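Uncharacterized protein (Bacteroides ovatus, PDB 3P02) is of unknown function but joins an N-terminal domain probably related to the immunoglobulin-like E-set folds to a strand-rich C-terminal domain of the BT_3044-like family. Local coordinates at residues R299-R304 with E308-D313; V27-R30 with K36-Y39; N155-R160 with L214-D219. All blocks are in the same frame, centred on the assembly; numbering follows the deposited sequence.

How the contacts relate
Contact 1, where the chain folds back after its last strand, touches both of the others: its centre is about 15 Å from that of contact 2 and about 18 Å from that of contact 3. Toward contact 2, E308 O receives a probable hydrogen bond from H28 ND1 at 2.6 Å. Toward contact 3, R299 NH2 probably donates to S158 O at 2.8 Å and also to E156 O. Contacts 2 and 3, about 19 Å apart between centres, meet where R30 NH1 packs 3.7 Å from E156 N. The residues of contact 1 thus reach both strand 25-30 and the turn at 155-158, and so probably help to tie the two parts of the chain together. The ethanediol beside contact 3 probably comes from the crystallisation liquor.

Contact 1. Residues R299-R304 with E308-D313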
loop_
_atom_site.group_PDB
_atom_site.type_symbol
_atom_site.label_atom_id
_atom_site.label_comp_id
_atom_site.label_asym_id
_atom_site.label_seq_id
_atom_site.Cartn_x
_atom_site.Cartn_y
_atom_site.Cartn_z
ATOM N N ARG A 299 2.926 -7.796 -14.813
ATOM C CA ARG A 299 1.747 -6.949 -14.688
ATOM C C ARG A 299 0.879 -7.023 -15.925
ATOM O O ARG A 299 1.412 -7.039 -17.024
ATOM C CB ARG A 299 2.140 -5.471 -14.493
ATOM C CG ARG A 299 3.274 -5.162 -13.507
ATOM C CD ARG A 299 3.302 -3.671 -13.221
ATOM N NE ARG A 299 4.450 -3.250 -12.404
ATOM C CZ ARG A 299 4.552 -3.409 -11.079
ATOM N NH1 ARG A 299 3.615 -4.068 -10.407
ATOM N NH2 ARG A 299 5.638 -2.982 -10.433
ATOM N N ASP A 300 -0.444 -7.031 -15.740
ATOM C CA ASP A 300 -1.454 -6.923 -16.786
ATOM C C ASP A 300 -2.077 -5.569 -16.604
ATOM O O ASP A 300 -2.622 -5.279 -15.535
ATOM C CB ASP A 300 -2.514 -8.022 -16.651
ATOM C CG ASP A 300 -2.057 -9.408 -17.058
ATOM O OD1 ASP A 300 -0.889 -9.551 -17.473
ATOM O OD2 ASP A 300 -2.859 -10.352 -16.930
ATOM N N LEU A 301 -1.897 -4.700 -17.592
ATOM C CA LEU A 301 -2.366 -3.332 -17.483
ATOM C C LEU A 301 -3.310 -3.006 -18.605
ATOM O O LEU A 301 -2.964 -3.174 -19.786
ATOM C CB LEU A 301 -1.169 -2.368 -17.529
ATOM C CG LEU A 301 -0.092 -2.568 -16.442
ATOM C CD1 LEU A 301 1.219 -1.865 -16.845
ATOM C CD2 LEU A 301 -0.597 -2.082 -15.076
ATOM N N ASP A 302 -4.492 -2.521 -18.245
ATOM C CA ASP A 302 -5.443 -2.096 -19.259
ATOM C C ASP A 302 -5.033 -0.676 -19.612
ATOM O O ASP A 302 -5.255 0.247 -18.818
ATOM C CB ASP A 302 -6.880 -2.201 -18.729
ATOM C CG ASP A 302 -7.950 -1.792 -19.724
ATOM O OD1 ASP A 302 -7.622 -1.045 -20.679
ATOM O OD2 ASP A 302 -9.141 -2.149 -19.496
ATOM N N THR A 303 -4.431 -0.504 -20.805
ATOM C CA THR A 303 -3.888 0.803 -21.202
ATOM C C THR A 303 -4.980 1.862 -21.435
ATOM O O THR A 303 -4.635 3.017 -21.704
ATOM C CB THR A 303 -3.024 0.674 -22.451
ATOM O OG1 THR A 303 -3.847 0.265 -23.524
ATOM C CG2 THR A 303 -1.852 -0.304 -22.268
ATOM N N ARG A 304 -6.266 1.486 -21.351
ATOM C CA ARG A 304 -7.374 2.427 -21.548
ATOM C C ARG A 304 -7.777 3.083 -20.257
ATOM O O ARG A 304 -8.597 4.001 -20.272
ATOM C CB ARG A 304 -8.595 1.696 -22.126
ATOM C CG ARG A 304 -8.316 1.002 -23.456
ATOM C CD ARG A 304 -9.371 0.015 -23.876
ATOM N NE ARG A 304 -9.632 -0.969 -22.818
ATOM C CZ ARG A 304 -10.532 -1.942 -22.895
ATOM N NH1 ARG A 304 -11.224 -2.126 -24.011
ATOM N NH2 ARG A 304 -10.762 -2.730 -21.842
ATOM N N GLU A 308 -4.120 4.315 -11.476
ATOM C CA GLU A 308 -4.784 4.187 -10.173
ATOM C C GLU A 308 -6.058 3.364 -10.220
ATOM O O GLU A 308 -6.506 2.894 -9.160
ATOM C CB GLU A 308 -5.112 5.588 -9.604
ATOM C CG GLU A 308 -3.891 6.452 -9.389
ATOM C CD GLU A 308 -3.267 7.103 -10.613
ATOM O OE1 GLU A 308 -3.924 7.159 -11.683
ATOM O OE2 GLU A 308 -2.085 7.500 -10.510
ATOM N N ASP A 309 -6.639 3.175 -11.427
ATOM C CA ASP A 309 -7.874 2.424 -11.599
ATOM C C ASP A 309 -7.612 0.989 -12.014
ATOM O O ASP A 309 -8.560 0.246 -12.271
ATOM C CB ASP A 309 -8.773 3.122 -12.616
ATOM C CG ASP A 309 -9.207 4.493 -12.141
ATOM O OD1 ASP A 309 -9.426 4.659 -10.917
ATOM O OD2 ASP A 309 -9.244 5.409 -12.964
ATOM N N GLN A 310 -6.317 0.579 -12.077
ATOM C CA GLN A 310 -6.032 -0.825 -12.450
ATOM C C GLN A 310 -6.467 -1.752 -11.348
ATOM O O GLN A 310 -6.411 -1.377 -10.171
ATOM C CB GLN A 310 -4.538 -1.051 -12.720
ATOM C CG GLN A 310 -3.968 -0.171 -13.865
ATOM C CD GLN A 310 -4.533 -0.492 -15.222
ATOM O OE1 GLN A 310 -4.818 -1.646 -15.543
ATOM N NE2 GLN A 310 -4.763 0.548 -16.045
ATOM N N GLY A 311 -6.852 -2.968 -11.721
ATOM C CA GLY A 311 -7.175 -3.997 -10.743
ATOM C C GLY A 311 -5.917 -4.653 -10.179
ATOM O O GLY A 311 -4.798 -4.236 -10.495
ATOM N N SER A 312 -6.074 -5.684 -9.347
ATOM C CA SER A 312 -4.930 -6.330 -8.704
ATOM C C SER A 312 -4.035 -7.094 -9.705
ATOM O O SER A 312 -2.887 -7.427 -9.343
ATOM C CB SER A 312 -5.401 -7.267 -7.588
ATOM O OG SER A 312 -6.333 -8.205 -8.099
ATOM N N ASP A 313 -4.519 -7.365 -10.959
ATOM C CA ASP A 313 -3.652 -8.034 -11.951
ATOM C C ASP A 313 -2.486 -7.092 -12.397
ATOM O O ASP A 313 -1.529 -7.569 -13.023
ATOM C CB ASP A 313 -4.435 -8.550 -13.162
ATOM C CG ASP A 313 -5.270 -9.801 -12.845
ATOM O OD1 ASP A 313 -5.087 -10.378 -11.754
ATOM O OD2 ASP A 313 -6.054 -10.224 -13.711
HETATM O O HOH W 1 -5.526 -9.898 -16.362
#
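D300 and D313 bring their backbones together where the loop after the last strand doubles back along that strand's end: their CA atoms are 5.4 Å apart, and D300 N donates to D313 O in a nearly straight bond (3.0 Å, N-H...O 171°). Two residues further along the strand, a side chain takes over from the backbone. The amide of Q310 spans both backbone polar atoms of D302, with OE1 accepting from D302 N at 2.9 Å and NE2 donating to D302 O at 2.8 Å. A bend in the Q310 chain (chi2 -66°) brings the amide up to the strand; D302 O lies close to the amide plane, while OE1 is approached from a tilt. On the way there, the aliphatic part of Q310 crosses L301 at about a right angle, CG of Q310 meeting CD2 of L301 at 4.1 Å.

The carboxylate of D302 is turned to its own side of the contact. OD1 accepts from the backbone N of R304, closing an Asx turn, and R304 grips the same carboxylate side-on, NE to OD1 and NH2 to OD2. The arginine also makes a cation-pi contact with Y261.

At the other end two acids run close. OD2 of D300 and OD2 of D313 are 4.5 Å apart, and one water donates to both, at 2.8 Å to D300 OD2 and 2.7 Å to D313 OD2; H264 ND1 bonds to OD1 of D300. The chemistry implies a turn-back fastened by neutral amide bonds, with the like charges probably eased by the bridging water and by the histidine.

Contact 2. Residues V27-R30 with K36-Y39; sequences VHVR and KYTY
R30 O accepts a hydrogen bond at 2.6 Å from a water that also donates to K36 O, so one molecule bridges the two strands at the end where they are joined by a short loop. The strands run roughly antiparallel, at 154°, and their axes come within 6.3 Å, but side chains rather than backbone bonds fill the rest of the interface. V27 lies between two tyrosines. With its CG1 anti to the backbone N (chi1 175°), that methyl reaches the edge of the Y37 ring and CB of Y39, while CG2 sits over the centre of the Y39 ring in a CH-pi contact, 3.8 Å from the centroid and 10° off the normal. H28 O lies over a face of the Y37 ring, toward its rim and 3.8 Å from CD2 of Y37. Beyond it, CG1 of V29 meets CB of Y37 at 3.9 Å.

The two strands belong to different sheets, consistent with two layers of an E-set-like sandwich meeting closely near the short loop: strand 25-30 pairs with strand 146-154, strand 36-45 with strand 104-112. V27 also touches L149 and F111, one from each of those neighbours, while the ends of H28 and R30 lead away from strand 36-45, H28 to stack on W317 and R30 to a salt bridge with D307.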
loop_
_atom_site.group_PDB
_atom_site.type_symbol
_atom_site.label_atom_id
_atom_site.label_comp_id
_atom_site.label_asym_id
_atom_site.label_seq_id
_atom_site.Cartn_x
_atom_site.Cartn_y
_atom_site.Cartn_z
ATOM N N VAL A 27 -6.589 3.929 -1.522
ATOM C CA VAL A 27 -6.347 5.105 -2.362
ATOM C C VAL A 27 -4.982 4.901 -2.985
ATOM O O VAL A 27 -3.978 4.907 -2.279
ATOM C CB VAL A 27 -6.436 6.419 -1.526
ATOM C CG1 VAL A 27 -6.063 7.627 -2.387
ATOM C CG2 VAL A 27 -7.852 6.605 -0.953
ATOM N N HIS A 28 -4.937 4.705 -4.302
ATOM C CA HIS A 28 -3.686 4.385 -4.976
ATOM C C HIS A 28 -2.912 5.643 -5.318
ATOM O O HIS A 28 -3.386 6.478 -6.089
ATOM C CB HIS A 28 -3.995 3.579 -6.242
ATOM C CG HIS A 28 -4.765 2.333 -5.970
ATOM N ND1 HIS A 28 -5.761 1.909 -6.825
ATOM C CD2 HIS A 28 -4.675 1.463 -4.932
ATOM C CE1 HIS A 28 -6.221 0.789 -6.300
ATOM N NE2 HIS A 28 -5.606 0.491 -5.152
ATOM N N VAL A 29 -1.708 5.780 -4.742
ATOM C CA VAL A 29 -0.914 7.000 -4.901
ATOM C C VAL A 29 0.450 6.688 -5.527
ATOM O O VAL A 29 1.286 6.037 -4.888
ATOM C CB VAL A 29 -0.740 7.766 -3.549
ATOM C CG1 VAL A 29 0.029 9.083 -3.780
ATOM C CG2 VAL A 29 -2.109 8.052 -2.880
ATOM N N ARG A 30 0.708 7.245 -6.725
ATOM C CA ARG A 30 2.024 7.055 -7.349
ATOM C C ARG A 30 3.102 7.890 -6.684
ATOM O O ARG A 30 2.927 9.099 -6.522
ATOM C CB ARG A 30 2.010 7.381 -8.850
ATOM C CG ARG A 30 3.389 7.073 -9.460
ATOM C CD ARG A 30 3.452 7.320 -10.928
ATOM N NE ARG A 30 2.875 6.224 -11.709
ATOM C CZ ARG A 30 3.522 5.130 -12.100
ATOM N NH1 ARG A 30 4.742 4.867 -11.637
ATOM N NH2 ARG A 30 2.919 4.245 -12.875
ATOM N N LYS A 36 2.063 12.803 -4.790
ATOM C CA LYS A 36 0.851 13.608 -4.677
ATOM C C LYS A 36 -0.310 13.051 -5.494
ATOM O O LYS A 36 -0.144 12.649 -6.653
ATOM C CB LYS A 36 1.119 15.041 -5.129
ATOM C CG LYS A 36 2.026 15.809 -4.190
ATOM C CD LYS A 36 2.082 17.279 -4.629
ATOM C CE LYS A 36 3.035 18.097 -3.787
ATOM N NZ LYS A 36 4.463 17.775 -4.065
ATOM N N TYR A 37 -1.504 13.050 -4.888
ATOM C CA TYR A 37 -2.720 12.586 -5.531
ATOM C C TYR A 37 -3.929 13.199 -4.826
ATOM O O TYR A 37 -3.979 13.210 -3.586
ATOM C CB TYR A 37 -2.813 11.052 -5.497
ATOM C CG TYR A 37 -4.051 10.491 -6.165
ATOM C CD1 TYR A 37 -4.237 10.603 -7.543
ATOM C CD2 TYR A 37 -5.014 9.809 -5.432
ATOM C CE1 TYR A 37 -5.373 10.089 -8.167
ATOM C CE2 TYR A 37 -6.157 9.286 -6.046
ATOM C CZ TYR A 37 -6.324 9.419 -7.419
ATOM O OH TYR A 37 -7.454 8.935 -8.042
ATOM N N THR A 38 -4.907 13.669 -5.602
ATOM C CA THR A 38 -6.180 14.141 -5.047
ATOM C C THR A 38 -7.195 13.034 -5.230
ATOM O O THR A 38 -7.482 12.640 -6.358
ATOM C CB THR A 38 -6.657 15.443 -5.659
ATOM O OG1 THR A 38 -5.687 16.441 -5.379
ATOM C CG2 THR A 38 -8.033 15.873 -5.096
ATOM N N TYR A 39 -7.717 12.526 -4.128
ATOM C CA TYR A 39 -8.736 11.491 -4.140
ATOM C C TYR A 39 -10.105 12.151 -3.958
ATOM O O TYR A 39 -10.290 12.931 -3.016
ATOM C CB TYR A 39 -8.481 10.474 -3.044
ATOM C CG TYR A 39 -9.592 9.463 -2.913
ATOM C CD1 TYR A 39 -9.716 8.409 -3.816
ATOM C CD2 TYR A 39 -10.489 9.523 -1.853
ATOM C CE1 TYR A 39 -10.735 7.461 -3.684
ATOM C CE2 TYR A 39 -11.515 8.590 -1.719
ATOM C CZ TYR A 39 -11.645 7.573 -2.646
ATOM O OH TYR A 39 -12.655 6.655 -2.492
HETATM O O HOH W 2 2.137 11.162 -7.975
#

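Contact 3. Residues N155-R160 with L214-D219. With EDO (1,2-ethanediol), chain C.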
loop_
_atom_site.group_PDB
_atom_site.type_symbol
_atom_site.label_atom_id
_atom_site.label_comp_id
_atom_site.label_asym_id
_atom_site.label_seq_id
_atom_site.Cartn_x
_atom_site.Cartn_y
_atom_site.Cartn_z
ATOM N N ASN A 155 5.116 2.496 -7.325
ATOM C CA ASN A 155 6.019 3.118 -8.282
ATOM C C ASN A 155 6.177 2.077 -9.419
ATOM O O ASN A 155 5.469 1.067 -9.419
ATOM C CB ASN A 155 7.334 3.569 -7.624
ATOM C CG ASN A 155 8.139 2.446 -7.030
ATOM O OD1 ASN A 155 8.050 1.307 -7.442
ATOM N ND2 ASN A 155 8.981 2.763 -6.063
ATOM N N GLU A 156 7.065 2.307 -10.385
ATOM C CA GLU A 156 7.244 1.372 -11.502
ATOM C C GLU A 156 7.679 -0.019 -11.043
ATOM O O GLU A 156 7.413 -1.004 -11.733
ATOM C CB GLU A 156 8.305 1.926 -12.472
ATOM C CG GLU A 156 8.600 1.013 -13.647
ATOM C CD GLU A 156 9.610 1.516 -14.655
ATOM O OE1 GLU A 156 10.116 2.651 -14.501
ATOM O OE2 GLU A 156 9.914 0.750 -15.595
ATOM N N PHE A 157 8.326 -0.099 -9.877
ATOM C CA PHE A 157 8.962 -1.339 -9.404
ATOM C C PHE A 157 8.365 -1.968 -8.186
ATOM O O PHE A 157 8.996 -2.870 -7.612
ATOM C CB PHE A 157 10.419 -0.964 -9.039
ATOM C CG PHE A 157 11.114 -0.114 -10.091
ATOM C CD1 PHE A 157 11.494 -0.664 -11.310
ATOM C CD2 PHE A 157 11.339 1.251 -9.873
ATOM C CE1 PHE A 157 12.088 0.126 -12.294
ATOM C CE2 PHE A 157 11.962 2.036 -10.847
ATOM C CZ PHE A 157 12.348 1.462 -12.045
ATOM N N SER A 158 7.189 -1.500 -7.751
ATOM C CA SER A 158 6.632 -1.963 -6.484
ATOM C C SER A 158 5.531 -3.002 -6.626
ATOM O O SER A 158 5.024 -3.275 -7.708
ATOM C CB SER A 158 6.091 -0.763 -5.708
ATOM O OG SER A 158 4.961 -0.206 -6.369
ATOM N N GLY A 159 5.127 -3.549 -5.487
ATOM C CA GLY A 159 3.978 -4.428 -5.448
ATOM C C GLY A 159 4.272 -5.879 -5.206
ATOM O O GLY A 159 5.281 -6.232 -4.587
ATOM N N ARG A 160 3.368 -6.711 -5.679
ATOM C CA ARG A 160 3.374 -8.142 -5.390
ATOM C C ARG A 160 4.235 -8.892 -6.396
ATOM O O ARG A 160 3.771 -9.199 -7.486
ATOM C CB ARG A 160 1.938 -8.691 -5.341
ATOM C CG ARG A 160 1.113 -7.980 -4.255
ATOM C CD ARG A 160 -0.296 -8.551 -4.122
ATOM N NE ARG A 160 -1.071 -8.359 -5.335
ATOM C CZ ARG A 160 -1.400 -9.304 -6.212
ATOM N NH1 ARG A 160 -0.975 -10.554 -6.050
ATOM N NH2 ARG A 160 -2.144 -9.004 -7.268
ATOM N N LEU A 214 16.234 -2.127 -2.080
ATOM C CA LEU A 214 16.631 -2.299 -3.484
ATOM C C LEU A 214 16.501 -1.001 -4.190
ATOM O O LEU A 214 15.448 -0.345 -4.067
ATOM C CB LEU A 214 15.746 -3.347 -4.211
ATOM C CG LEU A 214 15.917 -4.801 -3.729
ATOM C CD1 LEU A 214 14.741 -5.675 -4.225
ATOM C CD2 LEU A 214 17.283 -5.372 -4.178
ATOM N N GLN A 215 17.528 -0.634 -4.949
ATOM C CA GLN A 215 17.477 0.579 -5.757
ATOM C C GLN A 215 17.604 0.201 -7.217
ATOM O O GLN A 215 18.541 -0.507 -7.580
ATOM C CB GLN A 215 18.575 1.567 -5.342
ATOM C CG GLN A 215 18.586 2.862 -6.162
ATOM C CD GLN A 215 19.679 3.791 -5.698
ATOM O OE1 GLN A 215 20.202 3.666 -4.589
ATOM N NE2 GLN A 215 20.043 4.753 -6.526
ATOM N N PHE A 216 16.654 0.658 -8.035
ATOM C CA PHE A 216 16.650 0.409 -9.477
ATOM C C PHE A 216 17.335 1.581 -10.151
ATOM O O PHE A 216 16.748 2.661 -10.243
ATOM C CB PHE A 216 15.190 0.263 -9.964
ATOM C CG PHE A 216 14.508 -0.960 -9.419
ATOM C CD1 PHE A 216 13.944 -0.960 -8.136
ATOM C CD2 PHE A 216 14.463 -2.136 -10.158
ATOM C CE1 PHE A 216 13.328 -2.104 -7.625
ATOM C CE2 PHE A 216 13.814 -3.274 -9.658
ATOM C CZ PHE A 216 13.264 -3.255 -8.377
ATOM N N THR A 217 18.573 1.403 -10.589
ATOM C CA THR A 217 19.283 2.523 -11.228
ATOM C C THR A 217 18.930 2.618 -12.707
ATOM O O THR A 217 18.446 1.659 -13.309
ATOM C CB THR A 217 20.834 2.354 -11.098
ATOM O OG1 THR A 217 21.301 1.459 -12.132
ATOM C CG2 THR A 217 21.287 1.884 -9.683
ATOM N N GLY A 218 19.295 3.729 -13.319
ATOM C CA GLY A 218 19.122 3.854 -14.765
ATOM C C GLY A 218 20.380 3.502 -15.544
ATOM O O GLY A 218 20.472 3.810 -16.742
ATOM N N ASP A 219 21.374 2.853 -14.865
ATOM C CA ASP A 219 22.648 2.512 -15.488
ATOM C C ASP A 219 22.706 1.088 -16.021
ATOM O O ASP A 219 22.484 0.134 -15.266
ATOM C CB ASP A 219 23.813 2.702 -14.501
ATOM C CG ASP A 219 24.074 4.125 -14.030
ATOM O OD1 ASP A 219 23.613 5.073 -14.706
ATOM O OD2 ASP A 219 24.715 4.286 -12.971
HETATM C C1 EDO C . 3.154 -12.458 -8.185
HETATM O O1 EDO C . 3.086 -11.192 -8.834
HETATM C C2 EDO C . 1.751 -13.007 -8.027
HETATM O O2 EDO C . 1.085 -13.045 -9.298
#
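F157 and F216 form an offset, parallel-displaced stack that carries the whole contact, each burying the same share of it. F157 stands on a type I beta turn, N155 to S158, just ahead of edge strand 159-162; F216 comes from strand 211-220 of the same antiparallel sheet in the C-terminal domain. The ring planes differ by only 5° and the centroids are 4.2 Å apart. The two side chains slide past each other in opposite directions, so that each ring covers the root of the other: CB of F157 lies over the face of the F216 ring, 3.7 Å from its centroid, and CB of F216 does the same over F157. The tightest approach is 3.4 Å, from CB of F157 to CE1 of F216. Both chains hold CG anti to the carbonyl carbon (chi1 -67° in F216), which swings each ring to the backbone-N side and toward its partner.

Around the pair, Y249 meets F216 edge-to-face, and strand 262-278 adds I267 against F157 and I269 against F216. With an alanine at F157 the CB would still lie over F216, but loss of the ring would probably open a gap over CB and CG of F216 and against I267, leaving the F216 ring freer to shift.

The turn that presents F157 is itself pinned by side chains. OD1 of N155 accepts from F157 N at 2.8 Å, an Asx turn that holds the backbone of the stacking residue directly, and S158 ties the ends together, its OG accepting from N155 N at 2.9 Å with an N-H...O angle of 164°.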